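Local atomic coordinates of glucose-6-phosphate 1-dehydrogenase (Mycobacterium avium, PDB entry 4LGV), a protein that probably catalyses the oxidation of glucose 6-phosphate to 6-phosphogluconolactone with NADP+ as hydride acceptor, the entry step of the pentose phosphate pathway. Residues V34-T39 with I65-D70; D379-M384 with D402-V407. All coordinates share one frame; numbering follows the deposited sequence.

Contact 1: residues V34-T39 with I65-D70; sequences VIFGIT and IGVASD
Phe36 lays the rim of one ring face over Val67, whose CB stands 4.1 Å above the ring plane while Val67 CG1 meets Phe36 CD2 at 3.9 Å. With its CG anti to the carbonyl carbon (chi1 -72°), Phe36 runs side by side with the valine on one face of the sheet, where Val34 CG1 also approaches Val67 CG2. The backbones beneath are parallel, their axes 18° apart: Ile35 N gives to Ile65 O, and Ile35 O receives Val67 N. Val67 O accepts from two consecutive N-H groups, Gly37 N at 2.8 Å and, weakly, Ile38 N, as the first chain turns out of its strand. On the other face Ile38 CG2 settles 3.9 Å from Gly66 CA, a close approach that the missing side chain permits. Beyond the strand ends, Thr39 OG1 donates to Asp70 OD1 at 2.6 Å, arriving 47° out of the carboxylate plane; Ala68, last in its strand, puts CB against the same hydroxyl. Strands 32-36 and 64-68, linked through helix 41-56, open a parallel sheet of order 3-2-1-4-5-6, the Rossmann-type dinucleotide-binding fold, and Gly37 probably begins the glycine-rich turn that meets the dinucleotide in this family.

Contact 2: residues D379-M384 with D402-V407; sequences DPDPGM and DSSFAV
The backbones pair antiparallel over a short span, Gly383 with Ser404 as a non-hydrogen-bonded pair whose CA atoms are 4.0 Å apart and Met384 with Ser403 as a hydrogen-bonded one. This is the open end of the beta hairpin 383-392/395-404, whose second strand is outermost within this chain in the large mixed sheet of the C-terminal domain. Met384 N donates to Ser403 O at 2.7 Å and Ser403 N returns a bond to Met384 O; a weak bond from Phe405 N to Pro382 O prolongs the pairing. Phe405 holds CG between its backbone N and carbonyl carbon (chi1 69°), which brings the ring back beneath Gly383, with CD2 3.6 Å from Gly383 CA. Pro382 CB lies over one ring face, offset toward the rim, and Met384 N comes near the ring plane at the edge. The remainder of the proline ring extends along segment 402-407, its CD 3.4 Å from Val407 O. Leu206 of helix 200-209 packs on Phe405 and Met384, while Leu388 of the second subunit also touches Met384. One water lies within hydrogen-bonding distance of Asp381 OD1, Pro382 O and Ser404 OG; a second makes a short bond to Met384 O and accepts from Ser403 OG at 2.7 Å.

Contacts 1 and 2 follow one another along the chain and belong to different domains by family, the NAD-binding and the C-terminal one. Their centres are 37 Å apart and their nearest atoms about 23 Å. Contact 1 is buried between parallel strands and meets no other subunit, whereas contact 2 pairs the outermost strand of this chain's mixed sheet with its neighbour and reaches the second subunit through Met384, Ser403, Ala406 and Val407. The turn after strand 32-36 is where such folds bind the dinucleotide. Contact 2 relates to the probable substrate site through Asp379, whose salt-bridge partner Lys197 ends the Asp-His-...-Gly-Lys segment that forms this site in the family, just before helix 200-209.

Contact 1: residues V34-T39 with I65-D70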
# COMPACT_ATOMS: atom_id res chain seq x y z
N VAL A 34 42.86 -21.56 -21.98
CA VAL A 34 43.00 -22.71 -22.82
C VAL A 34 41.71 -22.91 -23.61
O VAL A 34 40.64 -23.15 -23.01
CB VAL A 34 43.27 -23.97 -21.96
CG1 VAL A 34 43.41 -25.16 -22.84
CG2 VAL A 34 44.51 -23.78 -21.10
N ILE A 35 41.80 -22.86 -24.94
CA ILE A 35 40.60 -22.90 -25.78
C ILE A 35 40.53 -24.17 -26.58
O ILE A 35 41.32 -24.36 -27.50
CB ILE A 35 40.58 -21.73 -26.81
CG1 ILE A 35 40.61 -20.41 -26.08
CG2 ILE A 35 39.32 -21.78 -27.67
CD1 ILE A 35 40.82 -19.19 -26.95
N PHE A 36 39.58 -25.04 -26.24
CA PHE A 36 39.32 -26.22 -27.04
C PHE A 36 38.38 -25.84 -28.15
O PHE A 36 37.30 -25.28 -27.89
CB PHE A 36 38.72 -27.34 -26.22
CG PHE A 36 39.68 -28.01 -25.26
CD1 PHE A 36 40.13 -27.36 -24.13
CD2 PHE A 36 40.17 -29.30 -25.52
CE1 PHE A 36 41.04 -27.98 -23.25
CE2 PHE A 36 41.07 -29.92 -24.65
CZ PHE A 36 41.50 -29.26 -23.51
N GLY A 37 38.78 -26.15 -29.38
CA GLY A 37 37.95 -25.89 -30.58
C GLY A 37 38.38 -24.63 -31.34
O GLY A 37 37.59 -24.03 -32.03
N ILE A 38 39.66 -24.29 -31.25
CA ILE A 38 40.19 -23.02 -31.75
C ILE A 38 40.17 -22.92 -33.28
O ILE A 38 40.27 -21.82 -33.84
CB ILE A 38 41.61 -22.78 -31.20
CG1 ILE A 38 42.07 -21.36 -31.40
CG2 ILE A 38 42.60 -23.71 -31.87
CD1 ILE A 38 41.33 -20.36 -30.57
N THR A 39 39.99 -24.04 -33.98
CA THR A 39 39.86 -24.04 -35.44
C THR A 39 38.43 -24.15 -35.93
O THR A 39 38.20 -24.19 -37.14
CB THR A 39 40.63 -25.20 -36.08
OG1 THR A 39 40.09 -26.44 -35.64
CG2 THR A 39 42.08 -25.11 -35.73
N ILE A 65 46.48 -20.89 -24.93
CA ILE A 65 46.79 -22.16 -25.60
C ILE A 65 45.57 -22.59 -26.40
O ILE A 65 44.53 -22.85 -25.82
CB ILE A 65 47.14 -23.24 -24.57
CG1 ILE A 65 48.34 -22.82 -23.76
CG2 ILE A 65 47.39 -24.57 -25.26
CD1 ILE A 65 48.67 -23.77 -22.65
N GLY A 66 45.69 -22.64 -27.72
CA GLY A 66 44.67 -23.19 -28.59
C GLY A 66 44.82 -24.69 -28.74
O GLY A 66 45.94 -25.19 -28.92
N VAL A 67 43.68 -25.40 -28.69
CA VAL A 67 43.64 -26.85 -28.88
C VAL A 67 42.61 -27.27 -29.92
O VAL A 67 41.50 -26.77 -29.93
CB VAL A 67 43.31 -27.57 -27.57
CG1 VAL A 67 43.34 -29.07 -27.76
CG2 VAL A 67 44.27 -27.19 -26.44
N ALA A 68 43.01 -28.16 -30.83
CA ALA A 68 42.13 -28.70 -31.83
C ALA A 68 42.72 -30.01 -32.42
O ALA A 68 43.89 -30.31 -32.20
CB ALA A 68 41.88 -27.67 -32.93
N SER A 69 41.93 -30.71 -33.22
CA SER A 69 42.42 -31.88 -33.93
C SER A 69 43.25 -31.56 -35.17
O SER A 69 44.05 -32.36 -35.59
CB SER A 69 41.24 -32.76 -34.36
OG SER A 69 40.46 -32.10 -35.34
N ASP A 70 43.10 -30.37 -35.75
CA ASP A 70 43.81 -30.11 -37.01
C ASP A 70 45.33 -30.24 -36.85
O ASP A 70 45.94 -29.69 -35.94
CB ASP A 70 43.48 -28.73 -37.54
CG ASP A 70 41.99 -28.47 -37.56
OD1 ASP A 70 41.32 -28.55 -36.50
OD2 ASP A 70 41.48 -28.10 -38.59

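Contact 2: residues D379-M384 with D402-V407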
# COMPACT_ATOMS: atom_id res chain seq x y z
N ASP A 379 17.45 -4.50 -25.29
CA ASP A 379 18.40 -4.54 -26.40
C ASP A 379 17.66 -4.14 -27.69
O ASP A 379 16.46 -4.41 -27.83
CB ASP A 379 18.96 -5.96 -26.55
CG ASP A 379 20.02 -6.07 -27.63
OD1 ASP A 379 21.11 -5.47 -27.46
OD2 ASP A 379 19.76 -6.76 -28.66
N PRO A 380 18.33 -3.42 -28.59
CA PRO A 380 19.57 -2.74 -28.37
C PRO A 380 19.33 -1.46 -27.65
O PRO A 380 18.19 -1.09 -27.39
CB PRO A 380 20.08 -2.43 -29.80
CG PRO A 380 18.84 -2.31 -30.66
CD PRO A 380 17.77 -3.16 -29.94
N ASP A 381 20.42 -0.76 -27.32
CA ASP A 381 20.35 0.61 -26.84
C ASP A 381 19.39 0.69 -25.66
O ASP A 381 18.33 1.33 -25.72
CB ASP A 381 19.94 1.54 -27.98
CG ASP A 381 20.03 2.98 -27.60
OD1 ASP A 381 20.59 3.30 -26.53
OD2 ASP A 381 19.51 3.81 -28.39
N PRO A 382 19.76 0.03 -24.58
CA PRO A 382 18.84 -0.14 -23.45
C PRO A 382 18.31 1.18 -22.90
O PRO A 382 19.01 2.20 -22.87
CB PRO A 382 19.68 -0.90 -22.42
CG PRO A 382 20.87 -1.43 -23.15
CD PRO A 382 21.08 -0.54 -24.33
N GLY A 383 17.07 1.13 -22.44
CA GLY A 383 16.46 2.31 -21.87
C GLY A 383 15.13 2.02 -21.21
O GLY A 383 14.66 0.89 -21.18
N MET A 384 14.54 3.05 -20.67
CA MET A 384 13.25 2.94 -20.07
C MET A 384 12.34 4.02 -20.60
O MET A 384 12.72 5.15 -20.74
CB MET A 384 13.34 3.04 -18.56
CG MET A 384 11.96 2.95 -17.95
SD MET A 384 11.91 3.33 -16.23
CE MET A 384 12.64 4.95 -16.20
N ASP A 402 11.19 9.23 -21.69
CA ASP A 402 12.24 8.31 -22.14
C ASP A 402 13.58 8.63 -21.52
O ASP A 402 13.95 9.81 -21.38
CB ASP A 402 12.38 8.44 -23.66
CG ASP A 402 11.15 7.97 -24.40
OD1 ASP A 402 10.24 7.38 -23.76
OD2 ASP A 402 11.08 8.14 -25.63
N SER A 403 14.32 7.58 -21.18
CA SER A 403 15.69 7.72 -20.75
C SER A 403 16.46 6.45 -21.04
O SER A 403 15.90 5.37 -21.23
CB SER A 403 15.76 8.03 -19.28
OG SER A 403 15.23 6.98 -18.49
N SER A 404 17.77 6.61 -21.10
CA SER A 404 18.70 5.56 -21.34
C SER A 404 19.27 5.05 -20.01
O SER A 404 19.31 5.75 -19.01
CB SER A 404 19.85 6.09 -22.21
OG SER A 404 19.33 6.28 -23.53
N PHE A 405 19.70 3.80 -20.04
CA PHE A 405 20.49 3.22 -18.96
C PHE A 405 21.39 2.16 -19.57
O PHE A 405 21.15 1.70 -20.65
CB PHE A 405 19.63 2.65 -17.80
CG PHE A 405 18.85 1.42 -18.16
CD1 PHE A 405 19.38 0.18 -18.00
CD2 PHE A 405 17.54 1.52 -18.52
CE1 PHE A 405 18.64 -0.96 -18.27
CE2 PHE A 405 16.80 0.39 -18.82
CZ PHE A 405 17.36 -0.85 -18.70
N ALA A 406 22.41 1.78 -18.84
CA ALA A 406 23.42 0.82 -19.29
C ALA A 406 24.06 1.29 -20.60
O ALA A 406 24.24 2.51 -20.79
CB ALA A 406 22.83 -0.60 -19.38
N VAL A 407 24.45 0.35 -21.47
CA VAL A 407 25.18 0.67 -22.72
C VAL A 407 24.71 -0.28 -23.82
O VAL A 407 24.23 -1.40 -23.55
CB VAL A 407 26.74 0.54 -22.58
CG1 VAL A 407 27.29 1.55 -21.56
CG2 VAL A 407 27.15 -0.90 -22.20
O HOH W 1 18.51 4.29 -24.88
O HOH W 2 12.51 6.88 -18.88